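Local coordinates for peroxisomal membrane protein LPX1 (Saccharomyces cerevisiae, PDB 2Y6U) that acts as a peroxisomal alpha/beta hydrolase with acyl esterase, lipase and phospholipase A activity, at residues G106-N111 / K256-Q261; Q94-D99 / L263-N268. All blocks are in the same frame, centred on the assembly; numbering follows the deposited sequence.

Interaction 1. Residues G106-N111 / K256-Q261; sequences GRLGTN and KMEQAQ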
loop_
_atom_site.group_PDB
_atom_site.type_symbol
_atom_site.label_atom_id
_atom_site.label_comp_id
_atom_site.label_asym_id
_atom_site.label_seq_id
_atom_site.Cartn_x
_atom_site.Cartn_y
_atom_site.Cartn_z
ATOM N N GLY A 106 16.942 -17.593 -9.905
ATOM C CA GLY A 106 18.221 -17.065 -9.418
ATOM C C GLY A 106 18.104 -15.759 -8.593
ATOM O O GLY A 106 19.088 -15.353 -8.031
ATOM N N ARG A 107 16.957 -15.087 -8.625
ATOM C CA ARG A 107 16.747 -13.838 -7.906
ATOM C C ARG A 107 16.093 -13.967 -6.555
ATOM O O ARG A 107 16.183 -13.028 -5.755
ATOM C CB ARG A 107 15.808 -12.907 -8.657
ATOM C CG ARG A 107 16.272 -12.531 -10.050
ATOM C CD ARG A 107 15.145 -11.697 -10.738
ATOM N NE ARG A 107 15.551 -11.448 -12.145
ATOM C CZ ARG A 107 14.666 -11.207 -13.118
ATOM N NH1 ARG A 107 13.348 -11.174 -12.848
ATOM N NH2 ARG A 107 15.098 -11.041 -14.361
ATOM N N LEU A 108 15.405 -15.085 -6.322
ATOM C CA LEU A 108 14.599 -15.239 -5.110
ATOM C C LEU A 108 15.470 -15.538 -3.863
ATOM O O LEU A 108 16.448 -16.203 -3.936
ATOM C CB LEU A 108 13.580 -16.341 -5.300
ATOM C CG LEU A 108 12.486 -16.144 -6.355
ATOM C CD1 LEU A 108 11.765 -17.512 -6.600
ATOM C CD2 LEU A 108 11.590 -14.920 -6.016
ATOM N N GLY A 109 15.161 -14.872 -2.754
ATOM C CA GLY A 109 15.765 -15.160 -1.433
ATOM C C GLY A 109 14.860 -16.015 -0.537
ATOM O O GLY A 109 13.929 -16.721 -1.010
ATOM N N THR A 110 15.200 -16.080 0.749
ATOM C CA THR A 110 14.520 -16.978 1.700
ATOM C C THR A 110 13.286 -16.316 2.349
ATOM O O THR A 110 12.444 -17.000 2.929
ATOM C CB THR A 110 15.455 -17.424 2.765
ATOM O OG1 THR A 110 15.977 -16.260 3.420
ATOM C CG2 THR A 110 16.629 -18.213 2.085
ATOM N N ASN A 111 13.117 -15.022 2.172
ATOM C CA ASN A 111 12.051 -14.359 2.921
ATOM C C ASN A 111 10.861 -14.064 1.960
ATOM O O ASN A 111 10.857 -13.018 1.355
ATOM C CB ASN A 111 12.657 -13.104 3.591
ATOM C CG ASN A 111 11.625 -12.273 4.539
ATOM O OD1 ASN A 111 10.539 -12.688 4.671
ATOM N ND2 ASN A 111 12.112 -11.233 5.247
ATOM N N LYS A 256 7.982 -25.831 -12.285
ATOM C CA LYS A 256 8.095 -24.412 -12.132
ATOM C C LYS A 256 8.176 -24.087 -10.631
ATOM O O LYS A 256 8.982 -23.237 -10.205
ATOM C CB LYS A 256 6.891 -23.691 -12.809
ATOM C CG LYS A 256 6.874 -23.937 -14.314
ATOM C CD LYS A 256 5.839 -23.111 -14.985
ATOM C CE LYS A 256 5.937 -23.292 -16.522
ATOM N NZ LYS A 256 4.568 -22.780 -17.032
ATOM N N MET A 257 7.279 -24.689 -9.856
ATOM C CA MET A 257 7.349 -24.605 -8.405
ATOM C C MET A 257 8.615 -25.262 -7.827
ATOM O O MET A 257 8.798 -26.507 -7.933
ATOM C CB MET A 257 6.144 -25.239 -7.773
ATOM C CG MET A 257 5.963 -24.909 -6.287
ATOM S SD MET A 257 5.450 -23.120 -6.146
ATOM C CE MET A 257 6.405 -22.597 -4.674
ATOM N N GLU A 258 9.494 -24.448 -7.273
ATOM C CA GLU A 258 10.741 -24.911 -6.641
ATOM C C GLU A 258 10.404 -25.470 -5.245
ATOM O O GLU A 258 9.681 -24.837 -4.469
ATOM C CB GLU A 258 11.758 -23.743 -6.520
ATOM C CG GLU A 258 12.363 -23.178 -7.841
ATOM C CD GLU A 258 12.706 -21.718 -7.732
ATOM O OE1 GLU A 258 11.782 -20.828 -7.812
ATOM O OE2 GLU A 258 13.870 -21.442 -7.459
ATOM N N GLN A 259 10.947 -26.645 -4.892
ATOM C CA GLN A 259 10.646 -27.222 -3.600
ATOM C C GLN A 259 11.031 -26.272 -2.462
ATOM O O GLN A 259 10.294 -26.136 -1.524
ATOM C CB GLN A 259 11.399 -28.535 -3.370
ATOM C CG GLN A 259 11.064 -29.171 -2.017
ATOM C CD GLN A 259 11.524 -30.631 -1.911
ATOM O OE1 GLN A 259 12.644 -30.939 -2.205
ATOM N NE2 GLN A 259 10.626 -31.517 -1.525
ATOM N N ALA A 260 12.224 -25.681 -2.503
ATOM C CA ALA A 260 12.624 -24.739 -1.429
ATOM C C ALA A 260 11.643 -23.609 -1.254
ATOM O O ALA A 260 11.298 -23.221 -0.117
ATOM C CB ALA A 260 14.045 -24.209 -1.695
ATOM N N GLN A 261 11.139 -23.068 -2.379
ATOM C CA GLN A 261 10.163 -21.923 -2.338
ATOM C C GLN A 261 8.812 -22.362 -1.783
ATOM O O GLN A 261 8.192 -21.631 -1.004
ATOM C CB GLN A 261 10.048 -21.255 -3.703
ATOM C CG GLN A 261 11.327 -20.527 -4.097
ATOM C CD GLN A 261 11.645 -19.381 -3.173
ATOM O OE1 GLN A 261 10.762 -18.826 -2.579
ATOM N NE2 GLN A 261 12.906 -19.021 -3.070
HETATM O O HOH W 1 11.181 -16.213 -1.598
#

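Interaction 2. Residues Q94-D99 / L263-N268; sequences QVNHGD and LLCYMN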
loop_
_atom_site.group_PDB
_atom_site.type_symbol
_atom_site.label_atom_id
_atom_site.label_comp_id
_atom_site.label_asym_id
_atom_site.label_seq_id
_atom_site.Cartn_x
_atom_site.Cartn_y
_atom_site.Cartn_z
ATOM N N GLN A 94 2.238 -15.549 -7.885
ATOM C CA GLN A 94 3.117 -14.854 -6.917
ATOM C C GLN A 94 4.573 -15.030 -7.390
ATOM O O GLN A 94 4.891 -15.971 -8.141
ATOM C CB GLN A 94 2.938 -15.504 -5.572
ATOM C CG GLN A 94 1.561 -15.248 -4.933
ATOM C CD GLN A 94 1.386 -13.759 -4.664
ATOM O OE1 GLN A 94 2.132 -13.140 -3.911
ATOM N NE2 GLN A 94 0.370 -13.183 -5.264
ATOM N N VAL A 95 5.484 -14.166 -6.898
ATOM C CA VAL A 95 6.855 -14.083 -7.416
ATOM C C VAL A 95 7.594 -15.396 -7.392
ATOM O O VAL A 95 8.425 -15.638 -8.269
ATOM C CB VAL A 95 7.733 -13.010 -6.671
ATOM C CG1 VAL A 95 7.300 -11.549 -7.009
ATOM C CG2 VAL A 95 7.794 -13.304 -5.166
ATOM N N ASN A 96 7.298 -16.249 -6.394
ATOM C CA ASN A 96 7.971 -17.503 -6.271
ATOM C C ASN A 96 7.193 -18.750 -6.692
ATOM O O ASN A 96 7.498 -19.842 -6.264
ATOM C CB ASN A 96 8.514 -17.603 -4.812
ATOM C CG ASN A 96 7.425 -17.667 -3.797
ATOM O OD1 ASN A 96 6.300 -17.305 -4.089
ATOM N ND2 ASN A 96 7.742 -18.206 -2.608
ATOM N N HIS A 97 6.157 -18.531 -7.493
ATOM C CA HIS A 97 5.282 -19.567 -8.037
ATOM C C HIS A 97 5.182 -19.506 -9.591
ATOM O O HIS A 97 5.282 -18.435 -10.160
ATOM C CB HIS A 97 3.863 -19.459 -7.451
ATOM C CG HIS A 97 3.780 -19.816 -5.989
ATOM N ND1 HIS A 97 4.261 -18.971 -4.993
ATOM C CD2 HIS A 97 3.184 -20.860 -5.353
ATOM C CE1 HIS A 97 4.083 -19.571 -3.818
ATOM N NE2 HIS A 97 3.357 -20.662 -3.998
ATOM N N GLY A 98 4.894 -20.630 -10.229
ATOM C CA GLY A 98 4.411 -20.612 -11.628
ATOM C C GLY A 98 5.389 -19.900 -12.536
ATOM O O GLY A 98 6.601 -20.096 -12.446
ATOM N N ASP A 99 4.843 -19.083 -13.438
ATOM C CA ASP A 99 5.639 -18.456 -14.500
ATOM C C ASP A 99 6.432 -17.342 -13.895
ATOM O O ASP A 99 7.501 -16.978 -14.445
ATOM C CB ASP A 99 4.738 -17.990 -15.645
ATOM C CG ASP A 99 4.191 -19.159 -16.477
ATOM O OD1 ASP A 99 4.875 -20.190 -16.655
ATOM O OD2 ASP A 99 3.059 -19.029 -16.974
ATOM N N LEU A 263 8.398 -24.831 0.433
ATOM C CA LEU A 263 8.638 -24.984 1.860
ATOM C C LEU A 263 8.676 -23.631 2.576
ATOM O O LEU A 263 8.118 -23.502 3.664
ATOM C CB LEU A 263 9.912 -25.753 2.128
ATOM C CG LEU A 263 9.796 -27.259 1.785
ATOM C CD1 LEU A 263 11.161 -27.944 1.888
ATOM C CD2 LEU A 263 8.769 -28.000 2.701
ATOM N N LEU A 264 9.350 -22.639 1.975
ATOM C CA LEU A 264 9.399 -21.299 2.529
ATOM C C LEU A 264 8.045 -20.613 2.706
ATOM O O LEU A 264 7.942 -19.636 3.480
ATOM C CB LEU A 264 10.291 -20.398 1.635
ATOM C CG LEU A 264 11.769 -20.663 1.635
ATOM C CD1 LEU A 264 12.548 -19.958 0.523
ATOM C CD2 LEU A 264 12.374 -20.366 3.035
ATOM N N CYS A 265 7.010 -21.082 2.009
ATOM C CA CYS A 265 5.686 -20.568 2.203
ATOM C C CYS A 265 5.145 -20.902 3.576
ATOM O O CYS A 265 4.180 -20.301 3.949
ATOM C CB CYS A 265 4.717 -21.153 1.191
ATOM S SG CYS A 265 5.068 -20.515 -0.473
ATOM N N TYR A 266 5.736 -21.878 4.270
ATOM C CA TYR A 266 5.258 -22.397 5.524
ATOM C C TYR A 266 6.117 -21.949 6.713
ATOM O O TYR A 266 5.830 -22.327 7.823
ATOM C CB TYR A 266 5.140 -23.952 5.475
ATOM C CG TYR A 266 4.205 -24.413 4.394
ATOM C CD1 TYR A 266 2.803 -24.559 4.642
ATOM C CD2 TYR A 266 4.667 -24.661 3.115
ATOM C CE1 TYR A 266 1.923 -24.934 3.618
ATOM C CE2 TYR A 266 3.783 -25.013 2.068
ATOM C CZ TYR A 266 2.417 -25.145 2.330
ATOM O OH TYR A 266 1.586 -25.532 1.337
ATOM N N MET A 267 7.228 -21.244 6.499
ATOM C CA MET A 267 8.280 -21.139 7.498
ATOM C C MET A 267 8.387 -19.725 8.063
ATOM O O MET A 267 9.180 -19.479 8.920
ATOM C CB MET A 267 9.614 -21.509 6.838
ATOM C CG MET A 267 9.635 -23.033 6.441
ATOM S SD MET A 267 11.054 -23.469 5.339
ATOM C CE MET A 267 12.399 -23.246 6.466
ATOM N N ASN A 268 7.569 -18.810 7.578
ATOM C CA ASN A 268 7.838 -17.367 7.820
ATOM C C ASN A 268 6.632 -16.594 8.359
ATOM O O ASN A 268 6.684 -15.352 8.414
ATOM C CB ASN A 268 8.132 -16.787 6.421
ATOM C CG ASN A 268 9.048 -15.643 6.477
ATOM O OD1 ASN A 268 9.852 -15.458 7.438
ATOM N ND2 ASN A 268 8.884 -14.755 5.489
#

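Interaction 1. Residues G106-N111 / K256-Q261
Q261 reaches from helix 259-264 to L108 and G109. Its CB stands back from both residues. At CG the chain makes its first contact, 3.9 Å from L108 CD1. It then bends sharply (chi2 -64°), which turns the amide across the L108 side chain, with Q261 CD also 3.9 Å from L108 CD1. At the tip, Q261 NE2 lies 3.6 Å from L108 CB and donates a hydrogen bond to the backbone O of G109 at 3.3 Å. This bond is long but nearly straight (172° at the hydrogen). The carbonyl oxygen lies in the amide plane of Q261, while NE2 is tilted 24° from the carbonyl plane of G109. In the alpha/beta hydrolase fold, this joins the cap insertion between strands 164-168 and 286-292 to the loop between helices 98-103 and 114-125. The other amide atom, Q261 OE1, accepts from N96 ND2 and from a water 2.8 Å away. That same water donates to G109 O at 2.9 Å, so both amide ends are engaged and the rotation of the group is fixed. L108 CD1 also lies 3.5 Å from OE1 of E258, the N-cap residue of the helix; E258 has two conformers, so this contact is less certain. F367 of the second subunit packs against Q261.

Interaction 2. Residues Q94-D99 / L263-N268
C265 sets its SG against the edge of the H97 imidazole, close to the ring plane. The sulfur is 3.6 Å from H97 CE1 and 3.9 Å from H97 NE2. It therefore meets one side of the ring and not a face. The SG lies 4.6 Å from the ring centroid and 75° off the ring normal, an edge-on sulfur-aromatic contact. N96 adds a looser touch, with its ND2 4.1 Å from C265 SG. No hydrogen bond joins the two segments. Other bonds hold the ring, one within its own segment and one from the loop that carries G62. H97 ND1 makes a weak bond to N96 OD1 at 2.8 Å, bent to 125° at the hydrogen. H97 NE2 is the acceptor for the backbone N of G62. The NE2 bond, with the weaker one at ND1, is consistent with a fixed ring orientation. N96 offers its OD1 to the ring because CG sits between the backbone N and the carbonyl carbon (chi1 66°). Its other amide atom, ND2, donates to Q261 OE1. A type I turn, closed by H97 N to Q94 O at 2.9 Å, shapes the backbone carrying N96 and H97. L264, M267 and N268 pack on F374 of the second subunit. H97 also meets the ring of H59, probably part of the His-Gly oxyanion loop after strand 51-58. C265, on the cap side, lies near, but does not touch, the probable nucleophile elbow. N96-H97-G98 follows strand 84-92, in a loop resembling the D-x-R-G-x-G-x-S loop of alpha/beta hydrolases.

From the N terminus, the chain leaves strand 84-92 and first passes 94-99, one side of interaction 2. After helix 98-103 it reaches 106-111, one side of interaction 1. It then runs through the central strands and into the cap, where contact with 256-261 closes the inner loop (interaction 1). A few residues later, contact with 263-268 closes the outer loop (interaction 2). Interaction 1 thus nests within interaction 2, and the two do not cross. Both use helix 259-264 to fasten the cap to the loops flanking helix 98-103. They also touch directly: K256 NZ forms a salt bridge with D99 OD1 at 2.6 Å, and M257 packs on H97. Both border the second subunit.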